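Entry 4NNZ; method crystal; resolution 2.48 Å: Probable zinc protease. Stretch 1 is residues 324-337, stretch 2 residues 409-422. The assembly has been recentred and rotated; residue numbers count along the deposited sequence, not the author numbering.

Stretch 1, residues 324-337: TLEQVEAGLWKQLD
Stretch 2 409-422: YFTPSRLTLAQVLP

The contact is a helix packed roughly antiparallel against a strand and the turn that leads into it, held mainly by apolar side chains and tied near the start of the helix by one direct hydrogen bond and a bridging water. Both stretches belong to one chain, and the contact between them buries 513 Å², both sides summed.

Stretch 1 is helical from Leu325 to Asp337, with phi/psi close to -64/-40 and i to i+4 bonds such as Leu332 N to Val328 O at 2.9 Å. Thr324 is the N-cap: its OG1 (chi1 p) accepts from Gln327 N at 3.2 Å, while Thr324 N donates to Gln327 OE1 at 2.8 Å, so each residue ties back to the other. In stretch 2, Phe410 (-87/61) leaves the helical conformation, a 3-10 segment spans Pro412 to Arg414, and the strand runs from Leu415 to Pro422. The short turn is braced by Arg414 NH1 donating to Thr411 OG1 at 3.0 Å and by Thr411 OG1 donating to Ser413 OG at 2.8 Å.

The helix and strand axes approach to 10.5 Å, with 148° between their N-to-C directions. The register follows: CA atoms pair as Leu325 with Gln419 (7.3 Å), Glu329 with Leu417 (9.1 Å) and Leu336 with Phe410 (7.0 Å). Strand alternation directs the CA-to-CB bonds of Leu415, Leu417 and Gln419 toward the helix, whereas those of Ala418 and Val420 point away.

At the start of the helix, Leu325 (m, t) points toward the strand. Leu325 CD1 lies 3.5 Å from Gln419 CB and 3.7 Å from Leu421 CD2, an apolar contact that Leu421 (m, t) makes with the end of a side chain whose CA-to-CB bond is directed sideways. Gln419 (m, t) adds polar chemistry: its NE2 donates to Glu326 OE2 at 3.2 Å with an N-H...O angle of 151°. Glu326 (m, p) starts sideways and brings its carboxylate nearer. A water gives a second link, donating to Glu329 OE1 at 2.7 Å, with weak bonds to Leu325 O at 3.1 Å and from Gln419 NE2 at 2.5 Å.

One turn on, Glu329 (t, t) extends toward Leu417 (t, t), where Glu329 CD and Leu417 CD1 approach to 3.5 Å. This is a packing contact between a carboxylate carbon and a methyl.

Trp333 has the largest area covered by the other stretch, 90 Å². With chi1 at -91°, between wells, and chi2 at 117°, it begins sideways and reaches across with its six-membered ring. The ring edge, with its C-H groups, faces the carbonyl oxygen of Phe410, Trp333 CZ3 coming within 3.2 Å of Phe410 O; apolar packing brings Trp333 CZ2 to 4.0 Å from Leu415 CD2 (rotamer t, p), also near the ring plane, and Trp333 CH2 to 3.8 Å from Pro412 CD.

Finally, Leu336 (m, t) and Phe410 (chi1 m, chi2 -33°) point toward each other. Leu336 CD2 sits 3.8 Å from the Phe410 ring centroid, 22° off the normal, a CH-pi contact over one face.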

# COMPACT_ATOMS: atom_id res chain seq x y z
N THR A 324 15.53 11.60 27.27
CA THR A 324 15.00 10.48 26.49
C THR A 324 14.01 10.88 25.40
O THR A 324 13.46 11.95 25.44
CB THR A 324 14.40 9.39 27.38
OG1 THR A 324 13.09 9.75 27.78
CG2 THR A 324 15.21 9.23 28.60
N LEU A 325 13.80 10.00 24.44
CA LEU A 325 12.81 10.19 23.39
C LEU A 325 11.45 10.24 23.98
O LEU A 325 10.58 10.86 23.46
CB LEU A 325 12.86 9.11 22.35
CG LEU A 325 14.04 9.08 21.39
CD1 LEU A 325 13.80 8.04 20.35
CD2 LEU A 325 14.31 10.41 20.76
N GLU A 326 11.26 9.52 25.05
CA GLU A 326 9.99 9.54 25.73
C GLU A 326 9.66 10.89 26.32
O GLU A 326 8.55 11.30 26.30
CB GLU A 326 9.94 8.46 26.77
CG GLU A 326 9.84 7.07 26.17
CD GLU A 326 11.15 6.57 25.62
OE1 GLU A 326 12.19 6.93 26.15
OE2 GLU A 326 11.12 5.81 24.66
N GLN A 327 10.65 11.56 26.87
CA GLN A 327 10.52 12.92 27.30
C GLN A 327 10.27 13.91 26.19
O GLN A 327 9.54 14.85 26.38
CB GLN A 327 11.74 13.31 28.07
CG GLN A 327 11.75 12.73 29.45
CD GLN A 327 13.11 12.71 30.08
OE1 GLN A 327 14.11 12.74 29.43
NE2 GLN A 327 13.12 12.65 31.38
N VAL A 328 10.88 13.71 25.05
CA VAL A 328 10.67 14.62 23.97
C VAL A 328 9.22 14.57 23.59
O VAL A 328 8.58 15.57 23.43
CB VAL A 328 11.53 14.24 22.77
CG1 VAL A 328 11.16 15.04 21.55
CG2 VAL A 328 12.99 14.40 23.08
N GLU A 329 8.71 13.37 23.48
CA GLU A 329 7.36 13.19 23.06
C GLU A 329 6.39 13.82 24.03
O GLU A 329 5.41 14.39 23.65
CB GLU A 329 7.09 11.72 22.91
CG GLU A 329 5.68 11.40 22.57
CD GLU A 329 5.34 9.97 22.79
OE1 GLU A 329 6.22 9.18 23.06
OE2 GLU A 329 4.17 9.63 22.69
N ALA A 330 6.70 13.71 25.30
CA ALA A 330 5.91 14.33 26.33
C ALA A 330 5.92 15.82 26.21
O ALA A 330 4.93 16.45 26.42
CB ALA A 330 6.43 13.93 27.68
N GLY A 331 7.07 16.37 25.89
CA GLY A 331 7.20 17.77 25.63
C GLY A 331 6.48 18.29 24.41
O GLY A 331 5.92 19.34 24.45
N LEU A 332 6.52 17.57 23.32
CA LEU A 332 5.78 17.96 22.15
C LEU A 332 4.29 17.93 22.36
O LEU A 332 3.60 18.80 21.90
CB LEU A 332 6.16 17.08 20.98
CG LEU A 332 7.57 17.32 20.49
CD1 LEU A 332 8.07 16.19 19.63
CD2 LEU A 332 7.73 18.62 19.76
N TRP A 333 3.77 16.94 23.05
CA TRP A 333 2.36 16.87 23.30
C TRP A 333 1.93 18.05 24.13
O TRP A 333 0.88 18.58 23.93
CB TRP A 333 1.97 15.56 23.96
CG TRP A 333 1.60 14.47 23.02
CD1 TRP A 333 2.23 13.31 22.87
CD2 TRP A 333 0.49 14.43 22.13
NE1 TRP A 333 1.63 12.55 21.95
CE2 TRP A 333 0.55 13.22 21.48
CE3 TRP A 333 -0.53 15.30 21.83
CZ2 TRP A 333 -0.37 12.86 20.54
CZ3 TRP A 333 -1.43 14.94 20.90
CH2 TRP A 333 -1.36 13.74 20.27
N LYS A 334 2.77 18.48 25.04
CA LYS A 334 2.45 19.61 25.86
C LYS A 334 2.26 20.85 25.04
O LYS A 334 1.35 21.59 25.25
CB LYS A 334 3.59 19.85 26.82
CG LYS A 334 3.18 19.92 28.26
CD LYS A 334 4.27 20.54 29.11
CE LYS A 334 4.10 22.04 29.27
NZ LYS A 334 4.19 22.49 30.68
N GLN A 335 3.15 21.07 24.11
CA GLN A 335 3.02 22.17 23.20
C GLN A 335 1.83 22.07 22.29
O GLN A 335 1.22 23.04 22.00
CB GLN A 335 4.30 22.32 22.41
CG GLN A 335 5.49 22.54 23.31
CD GLN A 335 5.26 23.67 24.27
OE1 GLN A 335 4.72 24.69 23.90
NE2 GLN A 335 5.67 23.50 25.50
N LEU A 336 1.53 20.89 21.80
CA LEU A 336 0.32 20.68 21.04
C LEU A 336 -0.92 20.91 21.86
O LEU A 336 -1.85 21.45 21.38
CB LEU A 336 0.30 19.32 20.41
CG LEU A 336 1.43 19.04 19.43
CD1 LEU A 336 1.58 17.58 19.12
CD2 LEU A 336 1.25 19.82 18.17
N ASP A 337 -0.92 20.50 23.11
CA ASP A 337 -2.04 20.75 24.00
C ASP A 337 -2.28 22.23 24.24
O ASP A 337 -3.40 22.67 24.31
CB ASP A 337 -1.88 20.01 25.31
CG ASP A 337 -2.38 18.61 25.24
OD1 ASP A 337 -3.32 18.36 24.49
OD2 ASP A 337 -1.83 17.74 25.92
N TYR A 409 -7.10 17.77 14.85
CA TYR A 409 -6.11 16.92 14.24
C TYR A 409 -5.00 16.34 15.08
O TYR A 409 -4.49 15.31 14.75
CB TYR A 409 -5.58 17.58 12.99
CG TYR A 409 -6.65 17.76 11.98
CD1 TYR A 409 -7.15 16.69 11.29
CD2 TYR A 409 -7.18 18.99 11.73
CE1 TYR A 409 -8.14 16.85 10.37
CE2 TYR A 409 -8.16 19.15 10.81
CZ TYR A 409 -8.64 18.08 10.14
OH TYR A 409 -9.63 18.25 9.23
N PHE A 410 -4.65 16.99 16.15
CA PHE A 410 -3.59 16.48 16.95
C PHE A 410 -4.10 15.50 17.96
O PHE A 410 -3.93 15.66 19.12
CB PHE A 410 -2.83 17.63 17.60
CG PHE A 410 -2.19 18.54 16.61
CD1 PHE A 410 -1.72 18.05 15.43
CD2 PHE A 410 -2.08 19.87 16.85
CE1 PHE A 410 -1.15 18.85 14.50
CE2 PHE A 410 -1.51 20.70 15.93
CZ PHE A 410 -1.04 20.18 14.75
N THR A 411 -4.68 14.43 17.48
CA THR A 411 -5.22 13.40 18.30
C THR A 411 -4.38 12.17 18.14
O THR A 411 -3.81 11.97 17.11
CB THR A 411 -6.63 13.09 17.86
OG1 THR A 411 -6.61 12.42 16.62
CG2 THR A 411 -7.40 14.31 17.69
N PRO A 412 -4.32 11.32 19.13
CA PRO A 412 -3.50 10.13 19.02
C PRO A 412 -4.01 9.21 17.97
O PRO A 412 -3.27 8.45 17.46
CB PRO A 412 -3.63 9.51 20.38
CG PRO A 412 -3.82 10.64 21.27
CD PRO A 412 -4.57 11.67 20.52
N SER A 413 -5.27 9.31 17.63
CA SER A 413 -5.84 8.48 16.60
C SER A 413 -5.31 8.79 15.24
O SER A 413 -5.50 8.04 14.36
CB SER A 413 -7.35 8.56 16.60
OG SER A 413 -7.79 9.87 16.50
N ARG A 414 -4.66 9.91 15.09
CA ARG A 414 -4.16 10.32 13.82
C ARG A 414 -2.67 10.26 13.73
O ARG A 414 -2.10 10.67 12.79
CB ARG A 414 -4.63 11.72 13.52
CG ARG A 414 -6.11 11.83 13.34
CD ARG A 414 -6.59 13.24 13.51
NE ARG A 414 -7.89 13.40 12.93
CZ ARG A 414 -9.02 13.21 13.58
NH1 ARG A 414 -9.02 12.86 14.82
NH2 ARG A 414 -10.16 13.38 12.97
N LEU A 415 -2.05 9.72 14.75
CA LEU A 415 -0.64 9.79 14.93
C LEU A 415 0.13 8.56 14.51
O LEU A 415 -0.23 7.47 14.85
CB LEU A 415 -0.35 10.06 16.38
CG LEU A 415 1.08 9.90 16.84
CD1 LEU A 415 1.90 11.07 16.36
CD2 LEU A 415 1.13 9.83 18.33
N THR A 416 1.20 8.77 13.75
CA THR A 416 2.26 7.82 13.55
C THR A 416 3.49 8.41 14.17
O THR A 416 3.90 9.47 13.83
CB THR A 416 2.57 7.60 12.08
OG1 THR A 416 1.38 7.47 11.34
CG2 THR A 416 3.34 6.40 11.88
N LEU A 417 4.06 7.71 15.11
CA LEU A 417 5.25 8.15 15.79
C LEU A 417 6.34 7.13 15.63
O LEU A 417 6.12 5.98 15.82
CB LEU A 417 4.95 8.36 17.26
CG LEU A 417 6.13 8.61 18.16
CD1 LEU A 417 5.72 9.42 19.35
CD2 LEU A 417 6.76 7.33 18.60
N ALA A 418 7.53 7.57 15.27
CA ALA A 418 8.65 6.66 15.14
C ALA A 418 9.89 7.05 15.90
O ALA A 418 10.29 8.15 15.83
CB ALA A 418 8.98 6.48 13.69
N GLN A 419 10.51 6.11 16.60
CA GLN A 419 11.76 6.35 17.27
C GLN A 419 12.86 5.80 16.43
O GLN A 419 12.84 4.67 16.06
CB GLN A 419 11.77 5.69 18.64
CG GLN A 419 10.55 6.00 19.47
CD GLN A 419 10.67 5.73 20.95
OE1 GLN A 419 11.30 4.80 21.38
NE2 GLN A 419 10.01 6.53 21.72
N VAL A 420 13.81 6.63 16.09
CA VAL A 420 14.91 6.16 15.32
C VAL A 420 16.10 6.08 16.22
O VAL A 420 16.55 7.06 16.71
CB VAL A 420 15.23 7.11 14.18
CG1 VAL A 420 16.23 6.49 13.26
CG2 VAL A 420 13.98 7.47 13.44
N LEU A 421 16.57 4.89 16.43
CA LEU A 421 17.58 4.69 17.42
C LEU A 421 18.86 4.18 16.89
O LEU A 421 18.91 3.46 15.94
CB LEU A 421 17.09 3.77 18.50
CG LEU A 421 15.97 4.35 19.33
CD1 LEU A 421 15.41 3.25 20.18
CD2 LEU A 421 16.49 5.44 20.20
N PRO A 422 19.93 4.52 17.57
CA PRO A 422 21.25 4.06 17.19
C PRO A 422 21.46 2.65 17.56
O PRO A 422 21.08 2.27 18.62
CB PRO A 422 22.17 4.91 18.03
CG PRO A 422 21.33 5.58 19.01
CD PRO A 422 20.01 5.72 18.39
O HOH W 1 8.76 8.62 22.27